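Local coordinates for designed helical repeat protein (Synthetic construct, PDB 5CWQ) that has no known biological activity and was designed computationally, probably to explore which helical repeat architectures can be built from scratch, at residues A120-A134 with I157-R171. Sequence-based numbering, arbitrary orientation.
Sequences AERASEKAQRVLEEA and IALAVLALAEVACCR
A127 and A160 bring the two helices closest, CA to CA 5.0 Å, in an antiparallel helical hairpin of this designed repeat fold: the segments 120-134 and 157-171 of helices 117-144 and 147-171 run at 157° to each other, their axes 8.5 Å apart. Such closeness rests on small residues: the CB of A127 meets the CB of A163 at 3.7 Å, while A160 puts its methyl against the CG1 of V130. Two leucines close one side of this alanine centre, each a knob in a hole of the other helix. L131 sits among I157, A160, V161 and L164, its CD1 on the CG2 of I157; L164 answers from the other helix, lodged among S124, A127, Q128 and L131. With CG anti to its carbonyl carbon (chi1 -70°), L164 carries CD1 to the CD2 of L131 and CD2 into close van der Waals approach to the OG of S124, 3.3 Å away. The same hydroxyl shares a hydrogen bond with a water, which donates to the carbonyl O of L164. Further along, V167 straddles the carbonyl O of A120 with both methyls. C170, beyond it, is disulfide-bonded to C112 of helix 90-114. At the polar edge, E121 and R171 form a purely electrostatic salt bridge. An alanine in place of R171 would probably leave the E121 carboxylate without this countercharge, close to the like-charged E176. E121 OE1 lies over one guanidinium face, toward its rim, 2.9 Å from R171 NE, and no N-H points at it.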
# COMPACT_ATOMS: atom_id res chain seq x y z
N ALA A 120 3.78 10.70 -11.73
CA ALA A 120 2.59 9.92 -11.39
C ALA A 120 2.57 8.60 -12.15
O ALA A 120 2.14 7.58 -11.62
CB ALA A 120 1.34 10.73 -11.69
N GLU A 121 3.05 8.63 -13.39
CA GLU A 121 3.06 7.43 -14.22
C GLU A 121 4.09 6.43 -13.70
O GLU A 121 3.86 5.22 -13.75
CB GLU A 121 3.35 7.78 -15.68
CG GLU A 121 3.11 6.64 -16.65
CD GLU A 121 1.66 6.17 -16.67
OE1 GLU A 121 0.77 6.94 -16.24
OE2 GLU A 121 1.41 5.03 -17.12
N ARG A 122 5.22 6.93 -13.22
CA ARG A 122 6.24 6.07 -12.63
C ARG A 122 5.69 5.35 -11.40
O ARG A 122 5.98 4.18 -11.17
CB ARG A 122 7.48 6.88 -12.25
CG ARG A 122 8.33 7.30 -13.44
CD ARG A 122 9.69 7.84 -13.00
NE ARG A 122 10.47 6.83 -12.29
CZ ARG A 122 11.74 6.99 -11.91
NH1 ARG A 122 12.38 8.12 -12.18
NH2 ARG A 122 12.36 6.01 -11.27
N ALA A 123 4.89 6.07 -10.62
CA ALA A 123 4.25 5.48 -9.44
C ALA A 123 3.26 4.40 -9.86
O ALA A 123 3.12 3.38 -9.18
CB ALA A 123 3.55 6.56 -8.63
N SER A 124 2.58 4.63 -10.97
CA SER A 124 1.60 3.67 -11.48
C SER A 124 2.30 2.40 -11.95
O SER A 124 1.78 1.30 -11.78
CB SER A 124 0.80 4.29 -12.63
OG SER A 124 -0.27 3.45 -13.01
N GLU A 125 3.48 2.56 -12.54
CA GLU A 125 4.29 1.43 -12.98
C GLU A 125 4.77 0.62 -11.78
O GLU A 125 4.78 -0.61 -11.82
CB GLU A 125 5.48 1.91 -13.81
CG GLU A 125 5.08 2.52 -15.15
CD GLU A 125 6.20 3.31 -15.80
OE1 GLU A 125 7.30 3.40 -15.21
OE2 GLU A 125 5.98 3.84 -16.91
N LYS A 126 5.17 1.31 -10.72
CA LYS A 126 5.58 0.65 -9.49
C LYS A 126 4.40 -0.07 -8.84
O LYS A 126 4.55 -1.17 -8.30
CB LYS A 126 6.18 1.66 -8.50
CG LYS A 126 7.55 2.20 -8.92
CD LYS A 126 8.10 3.15 -7.87
CE LYS A 126 9.50 3.63 -8.23
NZ LYS A 126 9.51 4.36 -9.53
N ALA A 127 3.23 0.55 -8.89
CA ALA A 127 2.02 -0.04 -8.35
C ALA A 127 1.63 -1.29 -9.12
O ALA A 127 1.19 -2.28 -8.53
CB ALA A 127 0.88 0.97 -8.38
N GLN A 128 1.79 -1.25 -10.43
CA GLN A 128 1.50 -2.40 -11.27
C GLN A 128 2.46 -3.54 -10.95
O GLN A 128 2.06 -4.70 -10.91
CB GLN A 128 1.58 -2.03 -12.75
CG GLN A 128 1.20 -3.16 -13.71
CD GLN A 128 -0.22 -3.65 -13.51
OE1 GLN A 128 -1.12 -2.87 -13.19
NE2 GLN A 128 -0.43 -4.95 -13.69
N ARG A 129 3.73 -3.20 -10.72
CA ARG A 129 4.74 -4.19 -10.39
C ARG A 129 4.42 -4.93 -9.10
O ARG A 129 4.34 -6.16 -9.08
CB ARG A 129 6.12 -3.54 -10.27
CG ARG A 129 6.77 -3.16 -11.59
CD ARG A 129 8.02 -2.32 -11.35
NE ARG A 129 8.63 -1.86 -12.60
CZ ARG A 129 9.66 -1.01 -12.65
NH1 ARG A 129 10.19 -0.53 -11.54
NH2 ARG A 129 10.16 -0.65 -13.83
N VAL A 130 4.23 -4.18 -8.02
CA VAL A 130 3.99 -4.78 -6.72
C VAL A 130 2.66 -5.55 -6.73
O VAL A 130 2.52 -6.57 -6.04
CB VAL A 130 3.97 -3.71 -5.60
CG1 VAL A 130 2.82 -2.75 -5.78
CG2 VAL A 130 3.92 -4.37 -4.23
N LEU A 131 1.71 -5.07 -7.52
CA LEU A 131 0.44 -5.76 -7.70
C LEU A 131 0.67 -7.17 -8.24
O LEU A 131 0.11 -8.14 -7.73
CB LEU A 131 -0.46 -4.98 -8.66
CG LEU A 131 -1.72 -5.69 -9.17
CD1 LEU A 131 -2.63 -6.06 -8.02
CD2 LEU A 131 -2.45 -4.82 -10.17
N GLU A 132 1.50 -7.27 -9.27
CA GLU A 132 1.81 -8.56 -9.88
C GLU A 132 2.54 -9.47 -8.90
O GLU A 132 2.26 -10.66 -8.82
CB GLU A 132 2.63 -8.36 -11.15
CG GLU A 132 1.85 -7.70 -12.29
CD GLU A 132 2.73 -7.24 -13.43
OE1 GLU A 132 3.96 -7.42 -13.35
OE2 GLU A 132 2.18 -6.69 -14.41
N GLU A 133 3.48 -8.90 -8.15
CA GLU A 133 4.23 -9.67 -7.16
C GLU A 133 3.30 -10.18 -6.06
O GLU A 133 3.38 -11.34 -5.66
CB GLU A 133 5.35 -8.83 -6.55
CG GLU A 133 6.45 -8.47 -7.53
CD GLU A 133 7.63 -7.79 -6.85
OE1 GLU A 133 8.09 -8.28 -5.80
OE2 GLU A 133 8.11 -6.77 -7.38
N ALA A 134 2.41 -9.31 -5.59
CA ALA A 134 1.49 -9.67 -4.51
C ALA A 134 0.48 -10.71 -4.99
O ALA A 134 0.05 -11.57 -4.21
CB ALA A 134 0.78 -8.44 -3.99
N ILE A 157 -2.12 -6.11 -2.35
CA ILE A 157 -2.82 -5.95 -3.62
C ILE A 157 -3.76 -4.75 -3.58
O ILE A 157 -3.75 -3.93 -4.50
CB ILE A 157 -3.63 -7.23 -3.96
CG1 ILE A 157 -2.66 -8.35 -4.35
CG2 ILE A 157 -4.61 -6.97 -5.11
CD1 ILE A 157 -3.30 -9.72 -4.43
N ALA A 158 -4.56 -4.64 -2.52
CA ALA A 158 -5.52 -3.56 -2.40
C ALA A 158 -4.83 -2.19 -2.36
O ALA A 158 -5.29 -1.23 -2.97
CB ALA A 158 -6.38 -3.75 -1.15
N LEU A 159 -3.71 -2.11 -1.64
CA LEU A 159 -2.94 -0.87 -1.59
C LEU A 159 -2.43 -0.50 -2.98
O LEU A 159 -2.46 0.66 -3.37
CB LEU A 159 -1.76 -1.01 -0.62
CG LEU A 159 -2.11 -1.05 0.87
CD1 LEU A 159 -0.90 -1.48 1.67
CD2 LEU A 159 -2.62 0.30 1.35
N ALA A 160 -1.98 -1.51 -3.72
CA ALA A 160 -1.48 -1.30 -5.08
C ALA A 160 -2.59 -0.79 -5.99
O ALA A 160 -2.37 0.12 -6.80
CB ALA A 160 -0.88 -2.58 -5.63
N VAL A 161 -3.78 -1.37 -5.86
CA VAL A 161 -4.92 -0.96 -6.67
C VAL A 161 -5.36 0.45 -6.27
O VAL A 161 -5.83 1.22 -7.10
CB VAL A 161 -6.09 -1.95 -6.53
CG1 VAL A 161 -7.34 -1.43 -7.23
CG2 VAL A 161 -5.70 -3.30 -7.11
N LEU A 162 -5.19 0.77 -4.99
CA LEU A 162 -5.46 2.12 -4.50
C LEU A 162 -4.54 3.12 -5.19
O LEU A 162 -4.96 4.20 -5.58
CB LEU A 162 -5.28 2.19 -2.98
CG LEU A 162 -6.50 2.53 -2.14
CD1 LEU A 162 -6.13 2.54 -0.66
CD2 LEU A 162 -7.11 3.86 -2.54
N ALA A 163 -3.27 2.74 -5.32
CA ALA A 163 -2.28 3.59 -5.95
C ALA A 163 -2.61 3.79 -7.43
O ALA A 163 -2.47 4.89 -7.96
CB ALA A 163 -0.88 3.00 -5.78
N LEU A 164 -3.05 2.72 -8.08
CA LEU A 164 -3.43 2.80 -9.49
C LEU A 164 -4.64 3.72 -9.66
O LEU A 164 -4.68 4.54 -10.58
CB LEU A 164 -3.75 1.41 -10.05
CG LEU A 164 -2.56 0.46 -10.21
CD1 LEU A 164 -3.05 -0.93 -10.58
CD2 LEU A 164 -1.58 0.98 -11.26
N ALA A 165 -5.61 3.58 -8.76
CA ALA A 165 -6.79 4.44 -8.77
C ALA A 165 -6.40 5.90 -8.58
O ALA A 165 -6.95 6.79 -9.22
CB ALA A 165 -7.76 4.00 -7.68
N GLU A 166 -5.44 6.13 -7.69
CA GLU A 166 -4.95 7.47 -7.38
C GLU A 166 -4.41 8.15 -8.64
O GLU A 166 -4.83 9.26 -8.98
CB GLU A 166 -3.86 7.39 -6.31
CG GLU A 166 -3.31 8.73 -5.84
CD GLU A 166 -4.24 9.46 -4.89
OE1 GLU A 166 -5.33 8.94 -4.59
OE2 GLU A 166 -3.86 10.56 -4.43
N VAL A 167 -3.50 7.47 -9.32
CA VAL A 167 -2.87 8.03 -10.51
C VAL A 167 -3.88 8.18 -11.64
O VAL A 167 -3.92 9.22 -12.30
CB VAL A 167 -1.70 7.15 -10.99
CG1 VAL A 167 -1.10 7.69 -12.28
CG2 VAL A 167 -0.63 7.06 -9.91
N ALA A 168 -4.68 7.14 -11.86
CA ALA A 168 -5.65 7.14 -12.96
C ALA A 168 -6.59 8.33 -12.85
O ALA A 168 -7.00 8.91 -13.86
CB ALA A 168 -6.44 5.84 -12.96
N CYS A 169 -6.92 8.70 -11.61
CA CYS A 169 -7.83 9.81 -11.36
C CYS A 169 -7.19 11.17 -11.63
O CYS A 169 -7.77 12.01 -12.30
CB CYS A 169 -8.35 9.75 -9.93
SG CYS A 169 -9.41 11.13 -9.46
N CYS A 170 -5.98 11.38 -11.10
CA CYS A 170 -5.35 12.69 -11.21
C CYS A 170 -4.74 12.90 -12.60
O CYS A 170 -4.50 14.04 -13.00
CB CYS A 170 -4.30 12.88 -10.11
SG CYS A 170 -2.77 11.94 -10.31
N ARG A 171 -4.51 11.82 -13.33
CA ARG A 171 -4.04 11.90 -14.72
C ARG A 171 -5.21 11.99 -15.69
O ARG A 171 -5.02 12.34 -16.86
CB ARG A 171 -3.17 10.69 -15.08
CG ARG A 171 -1.68 10.96 -15.07
CD ARG A 171 -0.87 9.69 -15.31
NE ARG A 171 -1.41 8.88 -16.40
CZ ARG A 171 -1.11 9.05 -17.68
NH1 ARG A 171 -0.26 10.00 -18.07
NH2 ARG A 171 -1.65 8.25 -18.59
O HOH W 1 -3.02 3.91 -13.09